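Local coordinates for protein yxeP (Bacillus subtilis, PDB 1YSJ) that probably deacetylates N-acetylcysteine to cysteine and acetate, using two divalent metal ions per subunit, in a pathway that degrades S-(2-succino)cysteine as a sulfur source, at residues A[277-281]-A[282-286]; A[289-292]-A[293-297]. The protein carries 1 engineered substitution. All blocks are in the same frame, centred on the assembly; numbering follows the deposited sequence.

Contact 1 (A[277-281]-A[282-286])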
loop_
_atom_site.group_PDB
_atom_site.type_symbol
_atom_site.label_atom_id
_atom_site.label_comp_id
_atom_site.label_asym_id
_atom_site.label_seq_id
_atom_site.Cartn_x
_atom_site.Cartn_y
_atom_site.Cartn_z
ATOM N N VAL A 277 3.764 -17.194 6.792
ATOM C CA VAL A 277 4.617 -18.323 6.476
ATOM C C VAL A 277 3.908 -19.602 6.926
ATOM O O VAL A 277 3.322 -19.653 8.012
ATOM C CB VAL A 277 5.992 -18.201 7.163
ATOM C CG1 VAL A 277 6.921 -19.304 6.690
ATOM C CG2 VAL A 277 6.607 -16.840 6.875
ATOM N N ARG A 278 3.952 -20.619 6.073
ATOM C CA ARG A 278 3.371 -21.918 6.374
ATOM C C ARG A 278 4.398 -23.029 6.182
ATOM O O ARG A 278 4.985 -23.171 5.107
ATOM C CB ARG A 278 2.123 -22.157 5.521
ATOM C CG ARG A 278 1.004 -21.170 5.825
ATOM C CD ARG A 278 -0.208 -21.359 4.942
ATOM N NE ARG A 278 -1.200 -20.318 5.207
ATOM C CZ ARG A 278 -2.465 -20.348 4.794
ATOM N NH1 ARG A 278 -3.277 -19.341 5.096
ATOM N NH2 ARG A 278 -2.925 -21.375 4.087
ATOM N N THR A 279 4.631 -23.788 7.251
ATOM C CA THR A 279 5.575 -24.907 7.241
ATOM C C THR A 279 4.896 -26.175 7.755
ATOM O O THR A 279 3.826 -26.112 8.363
ATOM C CB THR A 279 6.807 -24.637 8.136
ATOM O OG1 THR A 279 6.441 -24.796 9.512
ATOM C CG2 THR A 279 7.371 -23.233 7.912
ATOM N N PHE A 280 5.530 -27.320 7.519
ATOM C CA PHE A 280 5.037 -28.592 8.041
ATOM C C PHE A 280 5.982 -29.229 9.058
ATOM O O PHE A 280 5.546 -30.017 9.895
ATOM C CB PHE A 280 4.693 -29.562 6.903
ATOM C CG PHE A 280 3.421 -29.211 6.183
ATOM C CD1 PHE A 280 2.183 -29.589 6.706
ATOM C CD2 PHE A 280 3.453 -28.478 4.999
ATOM C CE1 PHE A 280 1.000 -29.257 6.053
ATOM C CE2 PHE A 280 2.271 -28.138 4.336
ATOM C CZ PHE A 280 1.044 -28.529 4.863
ATOM N N GLN A 281 7.264 -28.880 9.000
ATOM C CA GLN A 281 8.212 -29.352 10.012
ATOM C C GLN A 281 8.651 -28.257 10.986
ATOM O O GLN A 281 8.670 -27.072 10.642
ATOM C CB GLN A 281 9.407 -30.080 9.378
ATOM C CG GLN A 281 9.070 -31.461 8.760
ATOM C CD GLN A 281 8.451 -32.477 9.744
ATOM O OE1 GLN A 281 8.187 -32.175 10.914
ATOM N NE2 GLN A 281 8.217 -33.693 9.254
ATOM N N LYS A 282 8.988 -28.675 12.205
ATOM C CA LYS A 282 9.272 -27.765 13.322
ATOM C C LYS A 282 10.516 -26.915 13.089
ATOM O O LYS A 282 10.535 -25.731 13.426
ATOM C CB LYS A 282 9.417 -28.547 14.638
ATOM C CG LYS A 282 8.275 -29.513 14.950
ATOM C CD LYS A 282 6.966 -28.783 15.239
ATOM C CE LYS A 282 5.783 -29.745 15.245
ATOM N NZ LYS A 282 4.480 -29.029 15.331
ATOM N N GLU A 283 11.548 -27.533 12.519
ATOM C CA GLU A 283 12.814 -26.854 12.233
ATOM C C GLU A 283 12.678 -25.834 11.101
ATOM O O GLU A 283 13.231 -24.735 11.182
ATOM C CB GLU A 283 13.941 -27.862 11.947
ATOM C CG GLU A 283 13.526 -29.108 11.152
ATOM C CD GLU A 283 12.825 -30.164 12.006
ATOM O OE1 GLU A 283 13.386 -30.575 13.049
ATOM O OE2 GLU A 283 11.712 -30.588 11.630
ATOM N N ALA A 284 11.929 -26.200 10.061
ATOM C CA ALA A 284 11.610 -25.289 8.958
ATOM C C ALA A 284 10.959 -24.003 9.465
ATOM O O ALA A 284 11.301 -22.917 9.008
ATOM C CB ALA A 284 10.710 -25.978 7.936
ATOM N N ARG A 285 10.037 -24.137 10.421
ATOM C CA ARG A 285 9.382 -22.996 11.068
ATOM C C ARG A 285 10.356 -22.108 11.853
ATOM O O ARG A 285 10.132 -20.902 11.992
ATOM C CB ARG A 285 8.277 -23.488 12.003
ATOM C CG ARG A 285 7.308 -22.415 12.445
ATOM C CD ARG A 285 6.500 -22.864 13.646
ATOM N NE ARG A 285 5.496 -21.872 14.022
ATOM C CZ ARG A 285 4.900 -21.809 15.210
ATOM N NH1 ARG A 285 5.199 -22.683 16.166
ATOM N NH2 ARG A 285 4.000 -20.863 15.443
ATOM N N GLN A 286 11.433 -22.714 12.349
ATOM C CA GLN A 286 12.439 -22.001 13.134
ATOM C C GLN A 286 13.571 -21.446 12.268
ATOM O O GLN A 286 14.302 -20.552 12.702
ATOM C CB GLN A 286 13.008 -22.907 14.235
ATOM C CG GLN A 286 11.985 -23.396 15.267
ATOM C CD GLN A 286 11.320 -22.267 16.040
ATOM O OE1 GLN A 286 11.986 -21.477 16.710
ATOM N NE2 GLN A 286 9.996 -22.193 15.955
#

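Contact 2 (A[289-292]-A[293-297])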
loop_
_atom_site.group_PDB
_atom_site.type_symbol
_atom_site.label_atom_id
_atom_site.label_comp_id
_atom_site.label_asym_id
_atom_site.label_seq_id
_atom_site.Cartn_x
_atom_site.Cartn_y
_atom_site.Cartn_z
ATOM N N PRO A 289 12.256 -17.723 9.285
ATOM C CA PRO A 289 12.307 -16.291 9.619
ATOM C C PRO A 289 13.701 -15.674 9.478
ATOM O O PRO A 289 13.826 -14.560 8.967
ATOM C CB PRO A 289 11.829 -16.239 11.079
ATOM C CG PRO A 289 11.952 -17.622 11.589
ATOM C CD PRO A 289 11.743 -18.519 10.416
ATOM N N GLU A 290 14.729 -16.397 9.919
ATOM C CA GLU A 290 16.112 -15.945 9.786
ATOM C C GLU A 290 16.553 -15.874 8.326
ATOM O O GLU A 290 17.284 -14.961 7.942
ATOM C CB GLU A 290 17.062 -16.845 10.582
ATOM C CG GLU A 290 17.121 -16.535 12.083
ATOM C CD GLU A 290 17.973 -15.310 12.425
ATOM O OE1 GLU A 290 18.558 -14.687 11.510
ATOM O OE2 GLU A 290 18.061 -14.973 13.627
ATOM N N HIS A 291 16.102 -16.834 7.522
ATOM C CA HIS A 291 16.398 -16.843 6.093
ATOM C C HIS A 291 15.710 -15.675 5.382
ATOM O O HIS A 291 16.282 -15.068 4.476
ATOM C CB HIS A 291 16.003 -18.182 5.461
ATOM C CG HIS A 291 16.657 -18.439 4.138
ATOM N ND1 HIS A 291 17.893 -19.039 4.021
ATOM C CD2 HIS A 291 16.249 -18.171 2.873
ATOM C CE1 HIS A 291 18.218 -19.131 2.744
ATOM N NE2 HIS A 291 17.237 -18.612 2.027
HETATM N N MSE A 292 14.490 -15.362 5.814
HETATM C CA MSE A 292 13.723 -14.238 5.279
HETATM C C MSE A 292 14.310 -12.903 5.716
HETATM O O MSE A 292 14.239 -11.919 4.984
HETATM C CB MSE A 292 12.269 -14.318 5.732
HETATM C CG MSE A 292 11.487 -15.485 5.153
HETATM SE SE MSE A 292 9.634 -15.476 5.777
HETATM C CE MSE A 292 9.054 -13.815 4.918
ATOM N N ARG A 293 14.874 -12.886 6.921
ATOM C CA ARG A 293 15.524 -11.709 7.484
ATOM C C ARG A 293 16.813 -11.403 6.727
ATOM O O ARG A 293 17.061 -10.255 6.361
ATOM C CB ARG A 293 15.823 -11.938 8.967
ATOM C CG ARG A 293 16.309 -10.717 9.732
ATOM C CD ARG A 293 16.952 -11.138 11.047
ATOM N NE ARG A 293 16.896 -10.085 12.060
ATOM C CZ ARG A 293 15.891 -9.912 12.919
ATOM N NH1 ARG A 293 14.836 -10.720 12.900
ATOM N NH2 ARG A 293 15.941 -8.923 13.803
ATOM N N ARG A 294 17.617 -12.443 6.497
ATOM C CA ARG A 294 18.893 -12.333 5.791
ATOM C C ARG A 294 18.694 -11.762 4.387
ATOM O O ARG A 294 19.424 -10.868 3.972
ATOM C CB ARG A 294 19.576 -13.705 5.718
ATOM C CG ARG A 294 21.060 -13.676 5.341
ATOM C CD ARG A 294 21.649 -15.087 5.217
ATOM N NE ARG A 294 21.674 -15.805 6.493
ATOM C CZ ARG A 294 20.792 -16.733 6.866
ATOM N NH1 ARG A 294 19.795 -17.084 6.063
ATOM N NH2 ARG A 294 20.908 -17.318 8.050
ATOM N N VAL A 295 17.689 -12.284 3.686
ATOM C CA VAL A 295 17.322 -11.856 2.335
ATOM C C VAL A 295 16.860 -10.398 2.310
ATOM O O VAL A 295 17.310 -9.616 1.471
ATOM C CB VAL A 295 16.221 -12.791 1.732
ATOM C CG1 VAL A 295 15.533 -12.159 0.527
ATOM C CG2 VAL A 295 16.809 -14.148 1.356
ATOM N N ALA A 296 15.969 -10.041 3.236
ATOM C CA ALA A 296 15.426 -8.684 3.320
ATOM C C ALA A 296 16.496 -7.656 3.681
ATOM O O ALA A 296 16.529 -6.561 3.116
ATOM C CB ALA A 296 14.284 -8.632 4.321
ATOM N N GLU A 297 17.366 -8.027 4.617
ATOM C CA GLU A 297 18.412 -7.149 5.123
ATOM C C GLU A 297 19.466 -6.874 4.049
ATOM O O GLU A 297 19.901 -5.731 3.869
ATOM C CB GLU A 297 19.050 -7.772 6.367
ATOM C CG GLU A 297 19.508 -6.778 7.416
ATOM C CD GLU A 297 19.676 -7.419 8.788
ATOM O OE1 GLU A 297 18.664 -7.864 9.378
ATOM O OE2 GLU A 297 20.823 -7.470 9.280
#

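Contact 1 (A[277-281]-A[282-286])
The chain turns from strand 270-278 into helix 282-302 so sharply that the CA atoms of Thr-279 and Arg-285 come within 5.7 Å, and a backbone bond from Arg-285 N to Gln-281 O (3.2 Å, N-H...O 157°) spans the join. This is the strand-to-helix connection in the split beta-alpha-beta unit of the four-stranded domain. Thr-279 fills the inside of the bend. Its CG2 lies beside the first helical turn, 3.7 Å from Arg-285 CA, while its CB faces the methyl of Ala-284 at a CB to CB distance of 4.1 Å. The hydroxyl comes from the other branch: with chi1 at 76°, OG1 sits between the backbone N and the carbonyl carbon, and it lies 3.4 Å from Arg-285 CB. The polar end of Thr-279 is committed to Ser-202 OG, a hydrogen bond that ties the bend to strand 197-211. Arg-285 crosses the threonine at about a right angle and carries its extended chain away from the bend to a salt bridge with Asp-204 on the same strand. The exposed pair Gln-281 and Glu-283 run side by side and point the same way. Their contact is made by the aliphatic part of the glutamine, with Gln-281 CB 3.3 Å from Glu-283 OE2; amide and carboxylate planes stand 62° apart. Ala-284 CB also packs 3.6 Å from Gln-281 O, beside the carbonyl that receives the helical bond. The chemistry is thus mixed: methyl and methylene groups pack against one another and against two oxygens, Thr-279 OG1 and Gln-281 O; Thr-279 and Arg-285 bond to Ser-202 and Asp-204; and the carboxylate of Glu-283, near the helix start, would probably interact favourably with the helix dipole.

Contact 2 (A[289-292]-A[293-297])
A bend at chi3 (-66°) folds the guanidinium of Arg-294 back against the preceding turn of helix 282-302, where His-291 meets it with its own CG set anti to the backbone N. The two side chains belong to the second helix of a ferredoxin-like alpha/beta domain, three residues apart on an exposed flank. Arg-294 NH1 approaches both the backbone and the ring of its partner, at 3.4 Å from His-291 CA and 3.4 Å from His-291 ND1. Ring and guanidinium planes are 66° apart, and His-291 CG lies at the guanidinium edge. Over one face of the same guanidinium, offset toward its rim, is Glu-290 O, the carbonyl that also accepts a bond from Arg-294 N (2.9 Å). The acidic and basic pair Glu-290 and Arg-293 is looser. They lie side by side and point the same way, yet the touch is from Glu-290 OE1 to the Arg-293 CD methylene at 3.9 Å, and the charged groups themselves do not meet. Arg-293 NE has a long salt bridge to Glu-297 one turn further on. Selenomethionine Met-292 is buried and touches Phe-206 and Phe-309 of the sheet and Leu-237 of helix 226-237. Its carbonyl holds Ala-296 N, although the donor stands 35° out of the carbonyl plane. Val-295 N bonds to His-291 O, four residues back, at 3.2 Å, and the CG2 methyl rests against that same oxygen, with Val-295 CG2 to His-291 O at 3.3 Å.

In the fold
Both contacts use helix 282-302 in series, contact 1 at its start and contact 2 further along, with centres about 15 Å apart and both away from the nickel sites. They meet directly: Val-277 CG2 lies 3.5 Å from Met-292 SE, packing the end of strand 270-278 against the buried side of the helix. Contact 1 is a surface contact, of whose touching residues only Thr-279 is buried, and joins two kinds of secondary structure. Contact 2 is partly buried and stays within one helix, where four successive i to i+4 bonds, from Arg-293 N to Ala-296 N, follow the kink at Pro-289; Met-292 and Ala-296 are its buried members. In contact 1 Thr-279 and Arg-285 anchor to strand 197-211, whereas the charged groups of contact 2 lie along the exposed flank.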